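PDB 1UV4: extracellular endo-alpha-(1->5)-L-arabinanase 1 from Bacillus subtilis, which cleaves internal alpha-1,5-L-arabinofuranosyl linkages of linear arabinan and sugar beet arabinan, as a secreted calcium-binding enzyme of plant cell-wall degradation. Local coordinates for residues P15-I18 with S23-A26; F138-N143 with G194-M199; N143-F148 with K221-P226; D248-P253 with K278-D283. All coordinates share one frame; numbering follows the deposited sequence.

Interaction 1 (P15-I18 with S23-A26); sequences PTMI and SWYA. With EDO (1,2-ethanediol), chain G.
Met-17 faces Ala-26 as an antiparallel non-hydrogen-bonded pair and turns its side chain to the same face of the sheet. CG lies anti to the backbone N (chi1 -178°), and the chain runs out beside Trp-24. CB passes Tyr-25 O at 3.8 Å. CG lies 3.5 Å from Tyr-25 O and 3.7 Å from Trp-24 CE3. Met-17 SD follows at 4.0 Å from Trp-24 CE3, an oblique Met-aromatic contact. The bend at chi3 (85°) brings Met-17 CE back beside the indole, obliquely, 3.7 Å from Trp-24 CZ3, as an off-centre CH-pi contact with the six-membered ring.

The two strands form the beta hairpin that begins the first blade of the five-bladed propeller of family 43. The next pair, Ile-18 and Tyr-25, is hydrogen-bonded in both directions. Ile-18 N reaches Tyr-25 O at 2.9 Å, and Tyr-25 N reaches Ile-18 O at 2.9 Å. Their side chains take the other face, where Ile-18 CD1 touches a bound ethanediol, with C1 at 3.5 Å. Val-265 and Ile-281 of another blade pack on Met-17. At the start of the hairpin, Thr-16 OG1 is hydrogen-bonded to Asp-257, a ligand of the central calcium ion.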
loop_
_atom_site.group_PDB
_atom_site.type_symbol
_atom_site.label_atom_id
_atom_site.label_comp_id
_atom_site.label_asym_id
_atom_site.label_seq_id
_atom_site.Cartn_x
_atom_site.Cartn_y
_atom_site.Cartn_z
ATOM N N PRO A 15 -2.021 -5.007 -3.565
ATOM C CA PRO A 15 -2.526 -5.932 -2.524
ATOM C C PRO A 15 -2.112 -5.616 -1.069
ATOM O O PRO A 15 -1.071 -5.022 -0.802
ATOM C CB PRO A 15 -1.891 -7.249 -2.930
ATOM C CG PRO A 15 -0.570 -6.798 -3.516
ATOM C CD PRO A 15 -0.894 -5.592 -4.317
ATOM N N THR A 16 -2.965 -6.099 -0.176
ATOM C CA THR A 16 -2.624 -6.243 1.243
ATOM C C THR A 16 -3.203 -7.585 1.645
ATOM O O THR A 16 -4.087 -8.119 0.973
ATOM C CB THR A 16 -3.233 -5.056 2.009
ATOM O OG1 THR A 16 -2.770 -4.999 3.385
ATOM C CG2 THR A 16 -4.710 -5.119 2.127
ATOM N N MET A 17 -2.727 -8.182 2.734
ATOM C CA MET A 17 -3.137 -9.530 3.060
ATOM C C MET A 17 -3.121 -9.692 4.560
ATOM O O MET A 17 -2.296 -9.106 5.226
ATOM C CB MET A 17 -2.158 -10.537 2.425
ATOM C CG MET A 17 -2.515 -12.025 2.653
ATOM S SD MET A 17 -1.513 -13.166 1.659
ATOM C CE MET A 17 -0.097 -13.356 2.686
ATOM N N ILE A 18 -4.029 -10.518 5.103
ATOM C CA ILE A 18 -4.101 -10.780 6.542
ATOM C C ILE A 18 -4.752 -12.151 6.779
ATOM O O ILE A 18 -5.552 -12.590 5.994
ATOM C CB ILE A 18 -4.830 -9.640 7.265
ATOM C CG1 ILE A 18 -4.664 -9.705 8.788
ATOM C CG2 ILE A 18 -6.315 -9.563 6.812
ATOM C CD1 ILE A 18 -5.038 -8.377 9.477
ATOM N N SER A 23 -8.281 -19.067 7.205
ATOM C CA SER A 23 -8.174 -18.463 5.874
ATOM C C SER A 23 -7.252 -17.263 5.822
ATOM O O SER A 23 -7.094 -16.544 6.811
ATOM C CB SER A 23 -9.527 -18.008 5.330
ATOM O OG SER A 23 -10.403 -19.104 5.260
ATOM N N TRP A 24 -6.713 -17.017 4.636
ATOM C CA TRP A 24 -6.062 -15.770 4.291
ATOM C C TRP A 24 -7.044 -14.891 3.499
ATOM O O TRP A 24 -7.828 -15.417 2.706
ATOM C CB TRP A 24 -4.841 -16.032 3.425
ATOM C CG TRP A 24 -3.717 -16.713 4.127
ATOM C CD1 TRP A 24 -3.424 -18.029 4.155
ATOM C CD2 TRP A 24 -2.703 -16.054 4.877
ATOM N NE1 TRP A 24 -2.287 -18.232 4.902
ATOM C CE2 TRP A 24 -1.826 -17.025 5.350
ATOM C CE3 TRP A 24 -2.478 -14.721 5.220
ATOM C CZ2 TRP A 24 -0.707 -16.702 6.146
ATOM C CZ3 TRP A 24 -1.387 -14.405 5.991
ATOM C CH2 TRP A 24 -0.530 -15.382 6.456
ATOM N N TYR A 25 -6.985 -13.568 3.698
ATOM C CA TYR A 25 -7.741 -12.612 2.902
ATOM C C TYR A 25 -6.754 -11.682 2.279
ATOM O O TYR A 25 -5.857 -11.146 2.979
ATOM C CB TYR A 25 -8.754 -11.830 3.754
ATOM C CG TYR A 25 -9.854 -12.715 4.262
ATOM C CD1 TYR A 25 -9.690 -13.438 5.435
ATOM C CD2 TYR A 25 -11.043 -12.868 3.545
ATOM C CE1 TYR A 25 -10.666 -14.300 5.905
ATOM C CE2 TYR A 25 -12.049 -13.718 4.037
ATOM C CZ TYR A 25 -11.836 -14.413 5.215
ATOM O OH TYR A 25 -12.753 -15.315 5.772
ATOM N N ALA A 26 -6.871 -11.526 0.981
ATOM C CA ALA A 26 -6.094 -10.555 0.224
ATOM C C ALA A 26 -7.053 -9.513 -0.317
ATOM O O ALA A 26 -8.082 -9.841 -0.919
ATOM C CB ALA A 26 -5.305 -11.206 -0.905
HETATM C C1 EDO G . -1.997 -7.417 7.919
HETATM O O1 EDO G . -1.657 -7.258 6.568
HETATM C C2 EDO G . -0.877 -8.103 8.675
HETATM O O2 EDO G . -1.400 -8.724 9.824
#

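Interaction 2 (F138-N143 with G194-M199); sequences FDKDGN and GYYYLM
Tyr-196 meets the turn at Asp-139 and Lys-140 with the far end of its ring. The tight part of the contact is small. Lys-140 N donates to Tyr-196 OH over 2.9 Å, with an N-H...O angle of 156°. Tyr-196 OH also lies 3.4 Å from Asp-139 CB and 3.6 Å from Lys-140 CB. Lower on the ring, Tyr-196 CE1 is 3.9 Å from Asp-139 CA, which sits at the ring edge in its plane. The turn is thus met edge-on.

The outer side is looser. The Lys-140 side chain starts past the hydroxyl, then bends at chi3 and chi4 and leads away. Its NZ forms a salt bridge with Asp-141 OD1 at 2.9 Å, on the exposed side of the turn.

Residues 139-142 form a type I beta turn linking strands 135-138 and 144-148. Asp-139 braces it from within. Its OD1 accepts Asn-143 N at 3.0 Å, from above the carboxylate plane, and Asp-141 N more weakly. Its OD2 is held by Trp-145 NE1. Tyr-196 belongs to the next propeller blade, so the bond joins two blades. The chemistry is simple: a tyrosine hydroxyl acts as acceptor for a backbone N-H of the turn, so the polar link between the blades is made by two uncharged groups.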
loop_
_atom_site.group_PDB
_atom_site.type_symbol
_atom_site.label_atom_id
_atom_site.label_comp_id
_atom_site.label_asym_id
_atom_site.label_seq_id
_atom_site.Cartn_x
_atom_site.Cartn_y
_atom_site.Cartn_z
ATOM N N PHE A 138 3.461 0.724 12.826
ATOM C CA PHE A 138 3.633 0.881 14.272
ATOM C C PHE A 138 5.062 1.187 14.591
ATOM O O PHE A 138 5.992 0.569 14.036
ATOM C CB PHE A 138 3.127 -0.335 15.030
ATOM C CG PHE A 138 1.697 -0.627 14.739
ATOM C CD1 PHE A 138 0.679 -0.009 15.453
ATOM C CD2 PHE A 138 1.365 -1.439 13.658
ATOM C CE1 PHE A 138 -0.632 -0.241 15.140
ATOM C CE2 PHE A 138 0.057 -1.644 13.353
ATOM C CZ PHE A 138 -0.929 -1.049 14.072
ATOM N N ASP A 139 5.247 2.146 15.496
ATOM C CA ASP A 139 6.601 2.533 15.858
ATOM C C ASP A 139 7.163 1.611 16.945
ATOM O O ASP A 139 6.529 0.607 17.337
ATOM C CB ASP A 139 6.659 4.032 16.236
ATOM C CG ASP A 139 5.866 4.380 17.490
ATOM O OD1 ASP A 139 5.624 3.511 18.355
ATOM O OD2 ASP A 139 5.472 5.537 17.745
ATOM N N LYS A 140 8.379 1.883 17.401
ATOM C CA LYS A 140 8.998 1.023 18.384
ATOM C C LYS A 140 8.245 0.878 19.706
ATOM O O LYS A 140 8.457 -0.088 20.456
ATOM C CB LYS A 140 10.443 1.472 18.668
ATOM C CG LYS A 140 10.552 2.726 19.448
ATOM C CD LYS A 140 11.952 2.925 20.024
ATOM C CE LYS A 140 12.107 2.323 21.438
ATOM N NZ LYS A 140 11.365 2.997 22.629
ATOM N N ASP A 141 7.385 1.853 20.017
ATOM C CA ASP A 141 6.503 1.791 21.179
ATOM C C ASP A 141 5.141 1.226 20.859
ATOM O O ASP A 141 4.264 1.291 21.691
ATOM C CB ASP A 141 6.284 3.190 21.749
ATOM C CG ASP A 141 7.556 3.856 22.124
ATOM O OD1 ASP A 141 8.442 3.154 22.643
ATOM O OD2 ASP A 141 7.745 5.080 21.895
ATOM N N GLY A 142 4.996 0.616 19.696
ATOM C CA GLY A 142 3.742 0.033 19.293
ATOM C C GLY A 142 2.629 0.965 18.926
ATOM O O GLY A 142 1.508 0.529 18.747
ATOM N N ASN A 143 2.937 2.243 18.762
ATOM C CA ASN A 143 1.922 3.224 18.448
ATOM C C ASN A 143 1.793 3.517 16.954
ATOM O O ASN A 143 2.768 3.464 16.218
ATOM C CB ASN A 143 2.210 4.481 19.221
ATOM C CG ASN A 143 2.140 4.250 20.719
ATOM O OD1 ASN A 143 1.296 3.485 21.250
ATOM N ND2 ASN A 143 3.020 4.922 21.433
ATOM N N GLY A 194 15.858 -2.755 15.231
ATOM C CA GLY A 194 16.384 -1.466 15.582
ATOM C C GLY A 194 16.338 -0.465 14.466
ATOM O O GLY A 194 16.778 0.651 14.695
ATOM N N TYR A 195 15.786 -0.839 13.305
ATOM C CA TYR A 195 15.601 0.094 12.195
ATOM C C TYR A 195 14.184 0.149 11.684
ATOM O O TYR A 195 13.473 -0.852 11.664
ATOM C CB TYR A 195 16.471 -0.251 10.969
ATOM C CG TYR A 195 17.953 0.057 11.065
ATOM C CD1 TYR A 195 18.432 1.326 10.787
ATOM C CD2 TYR A 195 18.859 -0.942 11.394
ATOM C CE1 TYR A 195 19.782 1.603 10.860
ATOM C CE2 TYR A 195 20.205 -0.670 11.484
ATOM C CZ TYR A 195 20.650 0.598 11.196
ATOM O OH TYR A 195 22.005 0.858 11.285
ATOM N N TYR A 196 13.823 1.336 11.241
ATOM C CA TYR A 196 12.653 1.520 10.389
ATOM C C TYR A 196 13.046 1.250 8.949
ATOM O O TYR A 196 14.075 1.718 8.468
ATOM C CB TYR A 196 12.072 2.919 10.560
ATOM C CG TYR A 196 11.537 3.126 11.964
ATOM C CD1 TYR A 196 10.274 2.678 12.334
ATOM C CD2 TYR A 196 12.306 3.755 12.925
ATOM C CE1 TYR A 196 9.766 2.859 13.618
ATOM C CE2 TYR A 196 11.820 3.939 14.216
ATOM C CZ TYR A 196 10.539 3.499 14.565
ATOM O OH TYR A 196 10.057 3.699 15.845
ATOM N N TYR A 197 12.233 0.457 8.263
ATOM C CA TYR A 197 12.413 0.167 6.846
ATOM C C TYR A 197 11.252 0.669 6.041
ATOM O O TYR A 197 10.099 0.392 6.398
ATOM C CB TYR A 197 12.575 -1.338 6.584
ATOM C CG TYR A 197 13.834 -1.911 7.189
ATOM C CD1 TYR A 197 15.053 -1.919 6.488
ATOM C CD2 TYR A 197 13.825 -2.417 8.491
ATOM C CE1 TYR A 197 16.210 -2.416 7.069
ATOM C CE2 TYR A 197 15.014 -2.914 9.095
ATOM C CZ TYR A 197 16.192 -2.924 8.377
ATOM O OH TYR A 197 17.350 -3.419 8.942
ATOM N N LEU A 198 11.547 1.398 4.981
ATOM C CA LEU A 198 10.553 1.895 4.028
ATOM C C LEU A 198 10.789 1.225 2.674
ATOM O O LEU A 198 11.894 1.267 2.148
ATOM C CB LEU A 198 10.670 3.378 3.861
ATOM C CG LEU A 198 9.743 4.005 2.821
ATOM C CD1 LEU A 198 8.271 3.881 3.182
ATOM C CD2 LEU A 198 10.106 5.482 2.658
ATOM N N MET A 199 9.782 0.571 2.128
ATOM C CA MET A 199 9.779 0.150 0.746
ATOM C C MET A 199 8.772 0.994 -0.028
ATOM O O MET A 199 7.724 1.342 0.494
ATOM C CB MET A 199 9.371 -1.302 0.599
ATOM C CG MET A 199 10.186 -2.248 1.336
ATOM S SD MET A 199 9.687 -3.969 0.907
ATOM C CE MET A 199 10.845 -4.909 1.836
#

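Interaction 3 (N143-F148 with K221-P226)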
loop_
_atom_site.group_PDB
_atom_site.type_symbol
_atom_site.label_atom_id
_atom_site.label_comp_id
_atom_site.label_asym_id
_atom_site.label_seq_id
_atom_site.Cartn_x
_atom_site.Cartn_y
_atom_site.Cartn_z
ATOM N N ASN A 143 2.937 2.243 18.762
ATOM C CA ASN A 143 1.922 3.224 18.448
ATOM C C ASN A 143 1.793 3.517 16.954
ATOM O O ASN A 143 2.768 3.464 16.218
ATOM C CB ASN A 143 2.210 4.481 19.221
ATOM C CG ASN A 143 2.140 4.250 20.719
ATOM O OD1 ASN A 143 1.296 3.485 21.250
ATOM N ND2 ASN A 143 3.020 4.922 21.433
ATOM N N PRO A 144 0.568 3.773 16.505
ATOM C CA PRO A 144 0.277 3.862 15.080
ATOM C C PRO A 144 0.709 5.142 14.360
ATOM O O PRO A 144 0.548 6.245 14.895
ATOM C CB PRO A 144 -1.249 3.713 15.045
ATOM C CG PRO A 144 -1.724 4.347 16.337
ATOM C CD PRO A 144 -0.661 3.938 17.311
ATOM N N TRP A 145 1.119 4.969 13.116
ATOM C CA TRP A 145 1.474 6.019 12.182
ATOM C C TRP A 145 0.935 5.603 10.813
ATOM O O TRP A 145 0.732 4.422 10.528
ATOM C CB TRP A 145 2.997 6.156 12.065
ATOM C CG TRP A 145 3.713 6.685 13.251
ATOM C CD1 TRP A 145 3.892 6.082 14.434
ATOM C CD2 TRP A 145 4.422 7.935 13.322
ATOM N NE1 TRP A 145 4.641 6.869 15.277
ATOM C CE2 TRP A 145 4.994 8.016 14.602
ATOM C CE3 TRP A 145 4.630 9.001 12.415
ATOM C CZ2 TRP A 145 5.737 9.126 15.026
ATOM C CZ3 TRP A 145 5.410 10.067 12.827
ATOM C CH2 TRP A 145 5.930 10.129 14.127
ATOM N N LEU A 146 0.752 6.594 9.966
ATOM C CA LEU A 146 0.241 6.351 8.590
ATOM C C LEU A 146 1.191 6.947 7.555
ATOM O O LEU A 146 1.510 8.135 7.618
ATOM C CB LEU A 146 -1.138 6.987 8.400
ATOM C CG LEU A 146 -1.855 6.669 7.060
ATOM C CD1 LEU A 146 -2.433 5.292 7.080
ATOM C CD2 LEU A 146 -2.923 7.781 6.777
ATOM N N ALA A 147 1.637 6.110 6.623
ATOM C CA ALA A 147 2.365 6.602 5.437
ATOM C C ALA A 147 1.425 6.550 4.235
ATOM O O ALA A 147 0.462 5.791 4.183
ATOM C CB ALA A 147 3.581 5.797 5.203
ATOM N N PHE A 148 1.678 7.418 3.273
ATOM C CA PHE A 148 0.898 7.433 2.038
ATOM C C PHE A 148 1.615 8.231 0.976
ATOM O O PHE A 148 2.608 8.865 1.196
ATOM C CB PHE A 148 -0.517 7.987 2.270
ATOM C CG PHE A 148 -0.551 9.461 2.610
ATOM C CD1 PHE A 148 -0.473 9.871 3.929
ATOM C CD2 PHE A 148 -0.602 10.420 1.617
ATOM C CE1 PHE A 148 -0.493 11.184 4.241
ATOM C CE2 PHE A 148 -0.611 11.770 1.933
ATOM C CZ PHE A 148 -0.562 12.148 3.256
ATOM N N LYS A 221 17.044 5.063 11.531
ATOM C CA LYS A 221 16.901 4.835 12.956
ATOM C C LYS A 221 15.624 5.513 13.503
ATOM O O LYS A 221 15.070 5.071 14.506
ATOM C CB LYS A 221 18.166 5.289 13.718
ATOM C CG LYS A 221 19.360 4.379 13.514
ATOM C CD LYS A 221 19.153 3.010 14.238
ATOM C CE LYS A 221 20.417 2.168 14.353
ATOM N NZ LYS A 221 20.049 0.749 14.661
ATOM N N SER A 222 15.178 6.584 12.859
ATOM C CA SER A 222 13.957 7.239 13.285
ATOM C C SER A 222 12.873 7.083 12.230
ATOM O O SER A 222 13.139 6.972 11.021
ATOM C CB SER A 222 14.217 8.697 13.611
ATOM O OG SER A 222 14.439 9.408 12.446
ATOM N N ILE A 223 11.633 7.066 12.678
ATOM C CA ILE A 223 10.548 6.789 11.752
ATOM C C ILE A 223 10.384 7.904 10.735
ATOM O O ILE A 223 9.926 7.678 9.604
ATOM C CB ILE A 223 9.240 6.420 12.496
ATOM C CG1 ILE A 223 8.245 5.728 11.548
ATOM C CG2 ILE A 223 8.619 7.632 13.154
ATOM C CD1 ILE A 223 6.988 5.188 12.197
ATOM N N THR A 224 10.804 9.104 11.123
ATOM C CA THR A 224 10.678 10.253 10.254
ATOM C C THR A 224 11.851 10.456 9.321
ATOM O O THR A 224 11.846 11.420 8.522
ATOM C CB THR A 224 10.383 11.518 11.058
ATOM O OG1 THR A 224 11.293 11.653 12.157
ATOM C CG2 THR A 224 8.990 11.465 11.685
ATOM N N GLY A 225 12.831 9.553 9.363
ATOM C CA GLY A 225 13.927 9.536 8.411
ATOM C C GLY A 225 15.158 10.309 8.861
ATOM O O GLY A 225 15.231 10.793 9.992
ATOM N N PRO A 226 16.140 10.465 7.980
ATOM C CA PRO A 226 16.054 10.055 6.575
ATOM C C PRO A 226 16.254 8.589 6.365
ATOM O O PRO A 226 17.118 7.984 7.026
ATOM C CB PRO A 226 17.219 10.843 5.919
ATOM C CG PRO A 226 18.276 10.946 7.013
ATOM C CD PRO A 226 17.401 11.177 8.261
#
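Trp-145 and Ile-223 point at each other, and the isoleucine lies over one face of the indole. Both of its outer methyls touch that face. CG2 sits over the six-membered ring, 3.7 Å from Trp-145 CZ2, as a CH-pi contact only 12° off the ring normal. CD1 covers the five-membered ring, 3.8 Å from Trp-145 CG. With CG1 anti to the backbone N (chi1 -163°) and CD1 anti to CA (chi2 174°), the two methyls lie side by side and rest on neighbouring rings.

Thr-224 adds a third methyl on the same side of the indole. Its CG2 approaches obliquely past the rim, 4.0 Å from Trp-145 CZ3. The contact is wholly apolar.

Ile-223 and Thr-224 are the middle residues of a type I beta turn from Ser-222 to Gly-225. The turn is closed by Gly-225 N and Ser-222 O at 3.1 Å, and Tyr-227 OH bonds to Ile-223 O. Tyr-172, from the sheet of Trp-145, touches both Trp-145 and Thr-224.

Trp-145 lies on strand 144-148 of one blade. The turn lies between strands 212-220 and 241-244 of the next. This is an apolar contact between adjacent blades of the five-bladed beta-propeller of family 43.

Interaction 4 (D248-P253 with K278-D283); sequences DQWKGP and KLLIND
The propeller blade built from the first and the last strands of the chain contains this contact, in which Trp-250 reaches past strand 263-270 to Leu-280 and Lys-278. Strand 263-270 pairs with both partners, so the two segments meet through side chains.

Leu-280 covers one face of the indole. Its CD2 lies 3.8 Å from Trp-250 CD2 and sits over the five-membered ring, 13° off the normal, as a CH-pi contact. Its CD1 takes the six-membered ring, 3.9 Å from Trp-250 CE3. The opposite face carries Gln-249 CG, 3.8 Å above the plane. The indole is sandwiched between aliphatic groups.

Lys-278 comes in at the ring edge. Its side chain crosses the indole at about a right angle, and CG is 3.7 Å from Trp-250 CZ3. Only its CB and CG touch the ring here. The chain bends at chi2 (-66°), and NZ forms a salt bridge with Asp-273.

Trp-250 also touches Ala-7 on strand 4-8, at the other edge of the sheet. One tryptophan thus reaches from edge strand 250-259 across to edge strand 4-8. Combining both ends of the chain in one blade is a common way of closing a beta-propeller.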
loop_
_atom_site.group_PDB
_atom_site.type_symbol
_atom_site.label_atom_id
_atom_site.label_comp_id
_atom_site.label_asym_id
_atom_site.label_seq_id
_atom_site.Cartn_x
_atom_site.Cartn_y
_atom_site.Cartn_z
ATOM N N ASP A 248 11.710 -12.566 -16.481
ATOM C CA ASP A 248 11.279 -12.844 -17.856
ATOM C C ASP A 248 9.756 -12.856 -17.949
ATOM O O ASP A 248 9.176 -12.428 -18.944
ATOM C CB ASP A 248 11.768 -14.226 -18.372
ATOM C CG ASP A 248 13.301 -14.402 -18.375
ATOM O OD1 ASP A 248 13.964 -13.830 -17.480
ATOM O OD2 ASP A 248 13.870 -15.133 -19.202
ATOM N N GLN A 249 9.127 -13.474 -16.971
ATOM C CA GLN A 249 7.673 -13.634 -16.956
ATOM C C GLN A 249 6.929 -12.502 -16.246
ATOM O O GLN A 249 5.841 -12.082 -16.682
ATOM C CB GLN A 249 7.286 -14.928 -16.266
ATOM C CG GLN A 249 5.769 -15.133 -16.163
ATOM C CD GLN A 249 5.349 -16.503 -15.642
ATOM O OE1 GLN A 249 6.184 -17.369 -15.352
ATOM N NE2 GLN A 249 4.064 -16.702 -15.523
ATOM N N TRP A 250 7.475 -12.020 -15.142
ATOM C CA TRP A 250 6.778 -11.110 -14.227
ATOM C C TRP A 250 7.336 -9.700 -14.376
ATOM O O TRP A 250 8.474 -9.430 -14.058
ATOM C CB TRP A 250 6.933 -11.605 -12.804
ATOM C CG TRP A 250 6.216 -12.891 -12.619
ATOM C CD1 TRP A 250 6.785 -14.090 -12.397
ATOM C CD2 TRP A 250 4.800 -13.110 -12.623
ATOM N NE1 TRP A 250 5.826 -15.067 -12.298
ATOM C CE2 TRP A 250 4.595 -14.487 -12.438
ATOM C CE3 TRP A 250 3.669 -12.285 -12.803
ATOM C CZ2 TRP A 250 3.327 -15.058 -12.399
ATOM C CZ3 TRP A 250 2.418 -12.862 -12.759
ATOM C CH2 TRP A 250 2.257 -14.223 -12.567
ATOM N N LYS A 251 6.508 -8.787 -14.876
ATOM C CA LYS A 251 6.920 -7.439 -15.180
ATOM C C LYS A 251 6.356 -6.448 -14.158
ATOM O O LYS A 251 5.278 -6.647 -13.578
ATOM C CB LYS A 251 6.469 -7.063 -16.600
ATOM C CG LYS A 251 6.875 -8.088 -17.662
ATOM C CD LYS A 251 8.364 -8.235 -17.729
ATOM C CE LYS A 251 8.836 -8.983 -18.958
ATOM N NZ LYS A 251 10.335 -9.330 -18.898
ATOM N N GLY A 252 7.056 -5.344 -13.969
ATOM C CA GLY A 252 6.554 -4.232 -13.187
ATOM C C GLY A 252 6.088 -4.550 -11.783
ATOM O O GLY A 252 4.992 -4.117 -11.368
ATOM N N PRO A 253 6.905 -5.251 -10.999
ATOM C CA PRO A 253 6.502 -5.537 -9.610
ATOM C C PRO A 253 6.309 -4.268 -8.802
ATOM O O PRO A 253 7.014 -3.295 -8.954
ATOM C CB PRO A 253 7.664 -6.321 -9.032
ATOM C CG PRO A 253 8.819 -5.883 -9.870
ATOM C CD PRO A 253 8.271 -5.731 -11.263
ATOM N N LYS A 278 -1.050 -10.124 -11.043
ATOM C CA LYS A 278 -1.321 -11.195 -10.110
ATOM C C LYS A 278 -0.628 -10.903 -8.786
ATOM O O LYS A 278 0.359 -10.154 -8.710
ATOM C CB LYS A 278 -0.820 -12.522 -10.664
ATOM C CG LYS A 278 -1.257 -12.830 -12.104
ATOM C CD LYS A 278 -2.772 -13.027 -12.194
ATOM C CE LYS A 278 -3.244 -13.712 -13.545
ATOM N NZ LYS A 278 -2.358 -14.831 -13.975
ATOM N N LEU A 279 -1.118 -11.586 -7.748
ATOM C CA LEU A 279 -0.535 -11.559 -6.397
ATOM C C LEU A 279 0.626 -12.539 -6.296
ATOM O O LEU A 279 0.427 -13.737 -6.451
ATOM C CB LEU A 279 -1.608 -11.920 -5.396
ATOM C CG LEU A 279 -1.200 -12.054 -3.937
ATOM C CD1 LEU A 279 -0.602 -10.807 -3.396
ATOM C CD2 LEU A 279 -2.400 -12.422 -3.089
ATOM N N LEU A 280 1.829 -12.021 -6.022
ATOM C CA LEU A 280 3.038 -12.832 -5.820
ATOM C C LEU A 280 3.455 -12.645 -4.372
ATOM O O LEU A 280 3.373 -11.565 -3.788
ATOM C CB LEU A 280 4.167 -12.407 -6.723
ATOM C CG LEU A 280 4.137 -12.923 -8.149
ATOM C CD1 LEU A 280 2.963 -12.483 -8.950
ATOM C CD2 LEU A 280 5.422 -12.512 -8.874
ATOM N N ILE A 281 3.888 -13.735 -3.764
ATOM C CA ILE A 281 4.219 -13.732 -2.341
ATOM C C ILE A 281 5.558 -14.426 -2.111
ATOM O O ILE A 281 5.779 -15.513 -2.635
ATOM C CB ILE A 281 3.105 -14.441 -1.527
ATOM C CG1 ILE A 281 1.710 -13.872 -1.858
ATOM C CG2 ILE A 281 3.423 -14.340 -0.038
ATOM C CD1 ILE A 281 0.623 -14.507 -1.067
ATOM N N ASN A 282 6.428 -13.789 -1.326
ATOM C CA ASN A 282 7.699 -14.387 -0.923
ATOM C C ASN A 282 7.886 -14.264 0.569
ATOM O O ASN A 282 7.383 -13.345 1.180
ATOM C CB ASN A 282 8.895 -13.640 -1.540
ATOM C CG ASN A 282 9.240 -14.105 -2.924
ATOM O OD1 ASN A 282 8.479 -13.842 -3.853
ATOM N ND2 ASN A 282 10.383 -14.760 -3.069
ATOM N N ASP A 283 8.691 -15.146 1.156
ATOM C CA ASP A 283 9.221 -14.899 2.496
ATOM C C ASP A 283 10.177 -13.729 2.422
ATOM O O ASP A 283 10.822 -13.491 1.387
ATOM C CB ASP A 283 9.994 -16.082 2.954
ATOM C CG ASP A 283 9.160 -17.330 2.996
ATOM O OD1 ASP A 283 8.106 -17.311 3.670
ATOM O OD2 ASP A 283 9.457 -18.370 2.374
#

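From the N terminus, interaction 1 comes first and closes the short turn of a hairpin in the first blade. Interactions 2 and 3 follow and cross, because their segments alternate along the chain. They share Asn-143, and their centres are about 7 Å apart. Both join the blade that starts with strand 135-138 to the blade that starts with strand 184-192. Interaction 4 comes last and closes a loop of 24 residues within the blade that combines the first and last strands. It touches interaction 1, with Ala-26 CB 3.8 Å from Leu-279 CD2, so the last blade packs on the first. Interactions 3 and 4 lie on opposite sides of the chain's centre.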